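Local coordinates for p-47 protein (Clostridium botulinum E1 str. 'BoNT E Beluga', PDB 5WIX) that is of unknown function, although its TULIP-type fold resembles that of bactericidal/permeability-increasing protein and might, by analogy, suit it to binding lipids, at residues P297-F302 with K385-S390; K251-M256 with I260-F265; F302-E305 with K311-T314. One frame throughout, in Å; residues are numbered along the deposited sequence.

Contact 1: residues P297-F302 with K385-S390; sequences PEINDF and KSFRDS
I299 on the strand and F387 on the helix have CA atoms 9.2 Å apart, a separation that their two side chains bridge from opposite directions, while the P297 and S386 CA atoms are 9.8 Å apart. The joint is therefore a matter of side chains, and it is apolar throughout. I299 CD1 lies over one face of the F387 ring, 3.8 Å from the centroid and 24° off the normal, which meets the criteria of a CH-pi contact displaced toward the rim. I299 CG1 follows along the same ring, 3.5 Å from F387 CZ. With CG1 anti to the carbonyl carbon (chi1 -58°), the ethyl branch of I299 is directed to the ring. P297 adds a looser contact, its CB 4.3 Å from F387 CZ and oblique to the ring. On the helix, F387 O accepts from both S390 N and S390 OG; the hydroxyl, at 2.6 Å from F387 O, approaches on a lone pair in the carbonyl plane.

All three touching residues are buried, as expected where the long helix of a TULIP domain fills its curved sheet. W285 meets the F387 ring edge-to-face and also packs on P297 and I299. L316 of strand 311-322 and L332 and M334 of strand 328-343 extend the apolar surround of F387, while N300 and D301 form a classic beta bulge opposite S317.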
loop_
_atom_site.group_PDB
_atom_site.type_symbol
_atom_site.label_atom_id
_atom_site.label_comp_id
_atom_site.label_asym_id
_atom_site.label_seq_id
_atom_site.Cartn_x
_atom_site.Cartn_y
_atom_site.Cartn_z
ATOM N N PRO A 297 21.431 -23.092 -23.292
ATOM C CA PRO A 297 22.207 -21.860 -23.114
ATOM C C PRO A 297 22.253 -21.469 -21.659
ATOM O O PRO A 297 21.427 -21.957 -20.891
ATOM C CB PRO A 297 21.440 -20.843 -23.944
ATOM C CG PRO A 297 20.028 -21.329 -23.873
ATOM C CD PRO A 297 20.095 -22.830 -23.855
ATOM N N GLU A 298 23.208 -20.626 -21.278
ATOM C CA GLU A 298 23.248 -20.132 -19.907
ATOM C C GLU A 298 23.497 -18.633 -19.866
ATOM O O GLU A 298 24.482 -18.133 -20.423
ATOM C CB GLU A 298 24.306 -20.872 -19.090
ATOM C CG GLU A 298 25.679 -20.839 -19.691
ATOM C CD GLU A 298 26.587 -21.913 -19.124
ATOM O OE1 GLU A 298 27.376 -21.563 -18.218
ATOM O OE2 GLU A 298 26.518 -23.089 -19.582
ATOM N N ILE A 299 22.591 -17.923 -19.200
ATOM C CA ILE A 299 22.768 -16.504 -18.946
ATOM C C ILE A 299 23.687 -16.311 -17.741
ATOM O O ILE A 299 23.462 -16.900 -16.679
ATOM C CB ILE A 299 21.423 -15.801 -18.691
ATOM C CG1 ILE A 299 20.477 -15.989 -19.881
ATOM C CG2 ILE A 299 21.666 -14.330 -18.499
ATOM C CD1 ILE A 299 19.089 -16.490 -19.514
ATOM N N ASN A 300 24.709 -15.477 -17.898
ATOM C CA ASN A 300 25.735 -15.338 -16.869
ATOM C C ASN A 300 25.591 -14.152 -15.925
ATOM O O ASN A 300 25.966 -14.256 -14.752
ATOM C CB ASN A 300 27.100 -15.276 -17.530
ATOM C CG ASN A 300 27.629 -16.637 -17.846
ATOM O OD1 ASN A 300 27.513 -17.557 -17.032
ATOM N ND2 ASN A 300 28.193 -16.792 -19.039
ATOM N N ASP A 301 25.099 -13.024 -16.443
ATOM C CA ASP A 301 24.639 -11.913 -15.599
ATOM C C ASP A 301 23.309 -11.356 -16.127
ATOM O O ASP A 301 23.086 -11.241 -17.339
ATOM C CB ASP A 301 25.697 -10.810 -15.486
ATOM C CG ASP A 301 26.224 -10.349 -16.825
ATOM O OD1 ASP A 301 25.451 -10.289 -17.804
ATOM O OD2 ASP A 301 27.430 -10.030 -16.892
ATOM N N PHE A 302 22.418 -11.031 -15.199
ATOM C CA PHE A 302 21.047 -10.689 -15.543
ATOM C C PHE A 302 20.614 -9.507 -14.722
ATOM O O PHE A 302 20.907 -9.438 -13.530
ATOM C CB PHE A 302 20.137 -11.873 -15.289
ATOM C CG PHE A 302 18.680 -11.612 -15.547
ATOM C CD1 PHE A 302 18.090 -12.048 -16.730
ATOM C CD2 PHE A 302 17.891 -11.004 -14.594
ATOM C CE1 PHE A 302 16.747 -11.851 -16.966
ATOM C CE2 PHE A 302 16.552 -10.800 -14.823
ATOM C CZ PHE A 302 15.974 -11.230 -16.009
ATOM N N LYS A 385 15.539 -15.463 -28.611
ATOM C CA LYS A 385 14.088 -15.458 -28.675
ATOM C C LYS A 385 13.536 -16.086 -27.413
ATOM O O LYS A 385 12.681 -15.501 -26.754
ATOM C CB LYS A 385 13.600 -16.175 -29.941
ATOM C CG LYS A 385 14.027 -15.415 -31.214
ATOM C CD LYS A 385 13.503 -16.032 -32.515
ATOM C CE LYS A 385 13.881 -15.166 -33.732
ATOM N NZ LYS A 385 13.372 -15.740 -35.019
ATOM N N SER A 386 14.074 -17.241 -27.049
ATOM C CA SER A 386 13.620 -17.933 -25.856
ATOM C C SER A 386 13.629 -17.011 -24.649
ATOM O O SER A 386 12.683 -17.022 -23.874
ATOM C CB SER A 386 14.487 -19.161 -25.569
ATOM O OG SER A 386 13.693 -20.186 -24.978
ATOM N N PHE A 387 14.691 -16.214 -24.519
ATOM C CA PHE A 387 14.864 -15.292 -23.396
ATOM C C PHE A 387 13.751 -14.240 -23.332
ATOM O O PHE A 387 12.933 -14.202 -22.395
ATOM C CB PHE A 387 16.205 -14.569 -23.500
ATOM C CG PHE A 387 17.395 -15.456 -23.367
ATOM C CD1 PHE A 387 17.274 -16.737 -22.852
ATOM C CD2 PHE A 387 18.652 -14.997 -23.749
ATOM C CE1 PHE A 387 18.388 -17.545 -22.731
ATOM C CE2 PHE A 387 19.773 -15.798 -23.630
ATOM C CZ PHE A 387 19.642 -17.071 -23.121
ATOM N N ARG A 388 13.770 -13.372 -24.337
ATOM C CA ARG A 388 12.706 -12.416 -24.556
ATOM C C ARG A 388 11.323 -13.001 -24.273
ATOM O O ARG A 388 10.567 -12.466 -23.474
ATOM C CB ARG A 388 12.758 -11.893 -25.989
ATOM C CG ARG A 388 11.533 -11.100 -26.358
ATOM C CD ARG A 388 11.648 -10.513 -27.731
ATOM N NE ARG A 388 11.577 -11.551 -28.739
ATOM C CZ ARG A 388 11.955 -11.384 -30.000
ATOM N NH1 ARG A 388 12.443 -10.208 -30.401
ATOM N NH2 ARG A 388 11.850 -12.402 -30.853
ATOM N N ASP A 389 11.015 -14.126 -24.903
ATOM C CA ASP A 389 9.706 -14.751 -24.752
ATOM C C ASP A 389 9.328 -14.949 -23.270
ATOM O O ASP A 389 8.138 -14.903 -22.912
ATOM C CB ASP A 389 9.669 -16.094 -25.510
ATOM C CG ASP A 389 9.442 -15.926 -27.019
ATOM O OD1 ASP A 389 9.844 -14.884 -27.601
ATOM O OD2 ASP A 389 8.853 -16.855 -27.626
ATOM N N SER A 390 10.337 -15.139 -22.417
ATOM C CA SER A 390 10.097 -15.492 -21.015
ATOM C C SER A 390 9.812 -14.259 -20.194
ATOM O O SER A 390 9.371 -14.363 -19.055
ATOM C CB SER A 390 11.298 -16.215 -20.403
ATOM O OG SER A 390 12.343 -15.282 -20.148
#

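Contact 2: residues K251-M256 with I260-F265; sequences KLSSNM and ITSNNF
The connection from helix 240-252 to strand 265-269 holds two type I beta turns, L252 to N255 and S262 to F265, and doubles back so that S253 meets S262 and F265 while M256 meets I260 and F265. The S253 and S262 CA atoms, 4.8 Å apart, are the nearest CA pair across the contact. S253 CB lies 3.6 Å from F265 CD2, oblique to the ring, and its OG is hydrogen-bonded to L249 O in the preceding helix. The apolar part centres on M256, whose chain bends at chi3 (-36°) and brings CE to the edge of the F265 ring, near its plane and next to CZ. The same methyl touches I260 CG2, and I260 CD1 folds back to within 3.6 Å of M256 CB. L283 packs on both I260 and F265, and F302 meets the F265 ring edge-to-face.

Each turn is closed by its own backbone bond, N255 N to L252 O and F265 N to S262 O. N264 OD1 accepts from T261 N at 3.1 Å, tying the residue before the S262-F265 turn to a side chain within it. At the helix end, K251 O takes two bonds, from S254 N at 2.9 Å and from S254 OG at 3.0 Å.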
loop_
_atom_site.group_PDB
_atom_site.type_symbol
_atom_site.label_atom_id
_atom_site.label_comp_id
_atom_site.label_asym_id
_atom_site.label_seq_id
_atom_site.Cartn_x
_atom_site.Cartn_y
_atom_site.Cartn_z
ATOM N N LYS A 251 7.082 -14.450 -10.224
ATOM C CA LYS A 251 6.594 -14.949 -11.511
ATOM C C LYS A 251 7.758 -15.199 -12.485
ATOM O O LYS A 251 7.964 -16.321 -12.940
ATOM C CB LYS A 251 5.593 -13.983 -12.132
ATOM C CG LYS A 251 4.968 -14.500 -13.425
ATOM C CD LYS A 251 4.316 -15.866 -13.251
ATOM C CE LYS A 251 3.860 -16.439 -14.593
ATOM N NZ LYS A 251 3.529 -17.895 -14.524
ATOM N N LEU A 252 8.505 -14.139 -12.774
ATOM C CA LEU A 252 9.666 -14.143 -13.656
ATOM C C LEU A 252 10.573 -15.316 -13.386
ATOM O O LEU A 252 10.901 -16.095 -14.284
ATOM C CB LEU A 252 10.465 -12.839 -13.472
ATOM C CG LEU A 252 11.807 -12.636 -14.175
ATOM C CD1 LEU A 252 11.569 -12.300 -15.634
ATOM C CD2 LEU A 252 12.626 -11.540 -13.517
ATOM N N SER A 253 10.958 -15.454 -12.129
ATOM C CA SER A 253 11.958 -16.436 -11.740
ATOM C C SER A 253 11.480 -17.901 -11.888
ATOM O O SER A 253 12.224 -18.843 -11.608
ATOM C CB SER A 253 12.371 -16.160 -10.304
ATOM O OG SER A 253 11.378 -16.632 -9.417
ATOM N N SER A 254 10.239 -18.080 -12.327
ATOM C CA SER A 254 9.654 -19.391 -12.553
ATOM C C SER A 254 9.136 -19.427 -13.972
ATOM O O SER A 254 8.256 -20.220 -14.301
ATOM C CB SER A 254 8.500 -19.670 -11.587
ATOM O OG SER A 254 7.270 -19.144 -12.093
ATOM N N ASN A 255 9.640 -18.524 -14.801
ATOM C CA ASN A 255 9.193 -18.488 -16.181
ATOM C C ASN A 255 10.311 -18.890 -17.124
ATOM O O ASN A 255 10.217 -18.639 -18.339
ATOM C CB ASN A 255 8.694 -17.096 -16.558
ATOM C CG ASN A 255 7.534 -17.153 -17.525
ATOM O OD1 ASN A 255 6.620 -17.989 -17.358
ATOM N ND2 ASN A 255 7.562 -16.287 -18.560
ATOM N N MET A 256 11.362 -19.502 -16.568
ATOM C CA MET A 256 12.587 -19.702 -17.326
ATOM C C MET A 256 13.111 -21.145 -17.315
ATOM O O MET A 256 14.302 -21.396 -17.510
ATOM C CB MET A 256 13.662 -18.738 -16.806
ATOM C CG MET A 256 13.394 -17.308 -17.184
ATOM S SD MET A 256 14.689 -16.171 -16.608
ATOM C CE MET A 256 15.068 -16.945 -15.068
ATOM N N ILE A 260 15.866 -22.894 -13.045
ATOM C CA ILE A 260 15.857 -21.558 -12.467
ATOM C C ILE A 260 14.662 -21.350 -11.533
ATOM O O ILE A 260 13.509 -21.612 -11.908
ATOM C CB ILE A 260 15.853 -20.481 -13.535
ATOM C CG1 ILE A 260 16.903 -20.821 -14.599
ATOM C CG2 ILE A 260 16.203 -19.188 -12.874
ATOM C CD1 ILE A 260 16.896 -19.957 -15.830
ATOM N N THR A 261 14.950 -20.892 -10.311
ATOM C CA THR A 261 13.928 -20.786 -9.275
ATOM C C THR A 261 14.038 -19.642 -8.267
ATOM O O THR A 261 13.795 -19.879 -7.086
ATOM C CB THR A 261 13.865 -22.058 -8.390
ATOM O OG1 THR A 261 15.051 -22.152 -7.589
ATOM C CG2 THR A 261 13.640 -23.329 -9.201
ATOM N N SER A 262 14.390 -18.431 -8.680
ATOM C CA SER A 262 14.404 -17.286 -7.739
ATOM C C SER A 262 15.468 -17.384 -6.646
ATOM O O SER A 262 16.045 -16.372 -6.250
ATOM C CB SER A 262 13.036 -17.087 -7.058
ATOM O OG SER A 262 12.925 -17.852 -5.872
ATOM N N ASN A 263 15.704 -18.588 -6.137
ATOM C CA ASN A 263 16.875 -18.840 -5.321
ATOM C C ASN A 263 18.103 -18.482 -6.163
ATOM O O ASN A 263 19.159 -18.125 -5.630
ATOM C CB ASN A 263 16.925 -20.297 -4.853
ATOM C CG ASN A 263 17.905 -20.498 -3.711
ATOM O OD1 ASN A 263 18.047 -19.622 -2.851
ATOM N ND2 ASN A 263 18.601 -21.642 -3.703
ATOM N N ASN A 264 17.933 -18.563 -7.487
ATOM C CA ASN A 264 18.914 -18.083 -8.452
ATOM C C ASN A 264 19.000 -16.565 -8.578
ATOM O O ASN A 264 19.937 -16.054 -9.200
ATOM C CB ASN A 264 18.611 -18.670 -9.826
ATOM C CG ASN A 264 18.881 -20.154 -9.883
ATOM O OD1 ASN A 264 18.035 -20.946 -10.288
ATOM N ND2 ASN A 264 20.059 -20.541 -9.439
ATOM N N PHE A 265 18.037 -15.850 -7.979
ATOM C CA PHE A 265 17.939 -14.384 -8.091
ATOM C C PHE A 265 18.098 -13.599 -6.798
ATOM O O PHE A 265 17.640 -14.017 -5.729
ATOM C CB PHE A 265 16.594 -13.992 -8.689
ATOM C CG PHE A 265 16.471 -14.300 -10.138
ATOM C CD1 PHE A 265 16.953 -13.415 -11.080
ATOM C CD2 PHE A 265 15.896 -15.488 -10.558
ATOM C CE1 PHE A 265 16.843 -13.692 -12.414
ATOM C CE2 PHE A 265 15.790 -15.783 -11.892
ATOM C CZ PHE A 265 16.267 -14.880 -12.824
#

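Contact 3: residues F302-E305 with K311-T314; sequences FSME and KLKT
M304 faces T314 and E305 faces K313 across two antiparallel strands, whose short axes approach to 4.9 Å with 161° between their N-to-C directions. M304 and T314 form a non-hydrogen-bonded pair, CA to CA 4.5 Å, whereas E305 and K313 form a hydrogen-bonded pair with their CA atoms 5.7 Å apart. The latter has both of its bonds: E305 N donates to K313 O at 3.3 Å, and K313 N to E305 O at 3.2 Å, the second straighter, with 167° at the hydrogen. CA-H...O contacts from M304 CA to K313 O and from T314 CA to S303 O add to the backbone join.

The M304 and T314 side chains share one face. M304 leaves with CG anti to the backbone N (chi1 -161°) and then bends at chi3, so that its CE methyl reaches over to the neighbouring strand, beside T314 OG1 and 3.7 Å from L312 CD1. T314 CG2 turns to F302 instead, 3.8 Å from F302 CZ and oblique to the ring. Helix 240-252 lies over this side, with L248 packed on both M304 and L312, and T314 OG1 has a weak hydrogen bond to C336 O.

E305 and K313 point to the other face, where both are partly exposed. K313 bends at chi2 and chi3, which carries its ammonium off from the partner strand, and NZ stops 5.6 Å from E305 OE2: too far for a salt bridge, though their opposite charges may still attract. E305 also has a long, weak ion pair with R315. The chemistry thus divides the hairpin into a largely apolar face, with M304 and L312 under helix 240-252, and a face that carries the charged E305 and K313, whose register is read from the two backbone bonds.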
loop_
_atom_site.group_PDB
_atom_site.type_symbol
_atom_site.label_atom_id
_atom_site.label_comp_id
_atom_site.label_asym_id
_atom_site.label_seq_id
_atom_site.Cartn_x
_atom_site.Cartn_y
_atom_site.Cartn_z
ATOM N N PHE A 302 22.418 -11.031 -15.199
ATOM C CA PHE A 302 21.047 -10.689 -15.543
ATOM C C PHE A 302 20.614 -9.507 -14.722
ATOM O O PHE A 302 20.907 -9.438 -13.530
ATOM C CB PHE A 302 20.137 -11.873 -15.289
ATOM C CG PHE A 302 18.680 -11.612 -15.547
ATOM C CD1 PHE A 302 18.090 -12.048 -16.730
ATOM C CD2 PHE A 302 17.891 -11.004 -14.594
ATOM C CE1 PHE A 302 16.747 -11.851 -16.966
ATOM C CE2 PHE A 302 16.552 -10.800 -14.823
ATOM C CZ PHE A 302 15.974 -11.230 -16.009
ATOM N N SER A 303 19.903 -8.586 -15.357
ATOM C CA SER A 303 19.454 -7.389 -14.669
ATOM C C SER A 303 18.089 -6.929 -15.179
ATOM O O SER A 303 17.845 -6.863 -16.385
ATOM C CB SER A 303 20.477 -6.273 -14.824
ATOM O OG SER A 303 19.848 -5.137 -15.390
ATOM N N MET A 304 17.196 -6.638 -14.242
ATOM C CA MET A 304 15.896 -6.060 -14.551
ATOM C C MET A 304 15.635 -4.912 -13.579
ATOM O O MET A 304 15.406 -5.150 -12.396
ATOM C CB MET A 304 14.798 -7.119 -14.451
ATOM C CG MET A 304 13.496 -6.772 -15.171
ATOM S SD MET A 304 12.205 -8.050 -15.029
ATOM C CE MET A 304 11.462 -8.026 -16.664
ATOM N N GLU A 305 15.710 -3.671 -14.060
ATOM C CA GLU A 305 15.395 -2.486 -13.236
ATOM C C GLU A 305 14.144 -1.772 -13.758
ATOM O O GLU A 305 13.824 -1.850 -14.947
ATOM C CB GLU A 305 16.589 -1.506 -13.182
ATOM C CG GLU A 305 16.725 -0.545 -14.369
ATOM C CD GLU A 305 17.982 0.333 -14.296
ATOM O OE1 GLU A 305 19.078 -0.213 -14.045
ATOM O OE2 GLU A 305 17.875 1.568 -14.494
ATOM N N LYS A 311 7.514 0.689 -17.187
ATOM C CA LYS A 311 8.218 -0.285 -18.032
ATOM C C LYS A 311 9.414 -0.970 -17.317
ATOM O O LYS A 311 10.070 -0.373 -16.450
ATOM C CB LYS A 311 8.703 0.391 -19.334
ATOM C CG LYS A 311 7.620 1.139 -20.154
ATOM C CD LYS A 311 8.252 1.985 -21.284
ATOM C CE LYS A 311 7.311 3.062 -21.829
ATOM N NZ LYS A 311 6.864 4.080 -20.804
ATOM N N LEU A 312 9.687 -2.223 -17.684
ATOM C CA LEU A 312 10.875 -2.945 -17.201
ATOM C C LEU A 312 11.952 -3.039 -18.285
ATOM O O LEU A 312 11.675 -3.440 -19.420
ATOM C CB LEU A 312 10.496 -4.350 -16.728
ATOM C CG LEU A 312 9.480 -4.387 -15.590
ATOM C CD1 LEU A 312 8.725 -5.658 -15.695
ATOM C CD2 LEU A 312 10.164 -4.313 -14.238
ATOM N N LYS A 313 13.166 -2.633 -17.929
ATOM C CA LYS A 313 14.325 -2.709 -18.815
ATOM C C LYS A 313 15.135 -3.931 -18.426
ATOM O O LYS A 313 15.694 -3.992 -17.327
ATOM C CB LYS A 313 15.188 -1.435 -18.714
ATOM C CG LYS A 313 16.463 -1.424 -19.578
ATOM C CD LYS A 313 16.692 -0.035 -20.232
ATOM C CE LYS A 313 17.702 0.829 -19.482
ATOM N NZ LYS A 313 17.802 2.216 -20.036
ATOM N N THR A 314 15.190 -4.915 -19.313
ATOM C CA THR A 314 15.946 -6.119 -19.012
ATOM C C THR A 314 17.260 -6.152 -19.782
ATOM O O THR A 314 17.318 -5.798 -20.965
ATOM C CB THR A 314 15.133 -7.341 -19.316
ATOM O OG1 THR A 314 13.792 -7.145 -18.804
ATOM C CG2 THR A 314 15.777 -8.540 -18.668
#

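Followed from the N terminus, contact 2 comes first, closing a short loop of three intervening residues between helix 240-252 and strand 265-269. Strand 293-307 then opens contacts 1 and 3, whose segments overlap at F302, a residue that touches across contact 3 and not across contact 1. Contact 3 closes soon after, across the hairpin to strand 311-322, and falls entirely within the far longer span that contact 1 closes on helix 370-390. Contact 2 precedes both in series, yet touches each: N255 ND2 probably hydrogen-bonds to S390 O, and L252 packs on F302 and M304. With centres 12 to 14 Å apart, the three join two helices and one curled sheet.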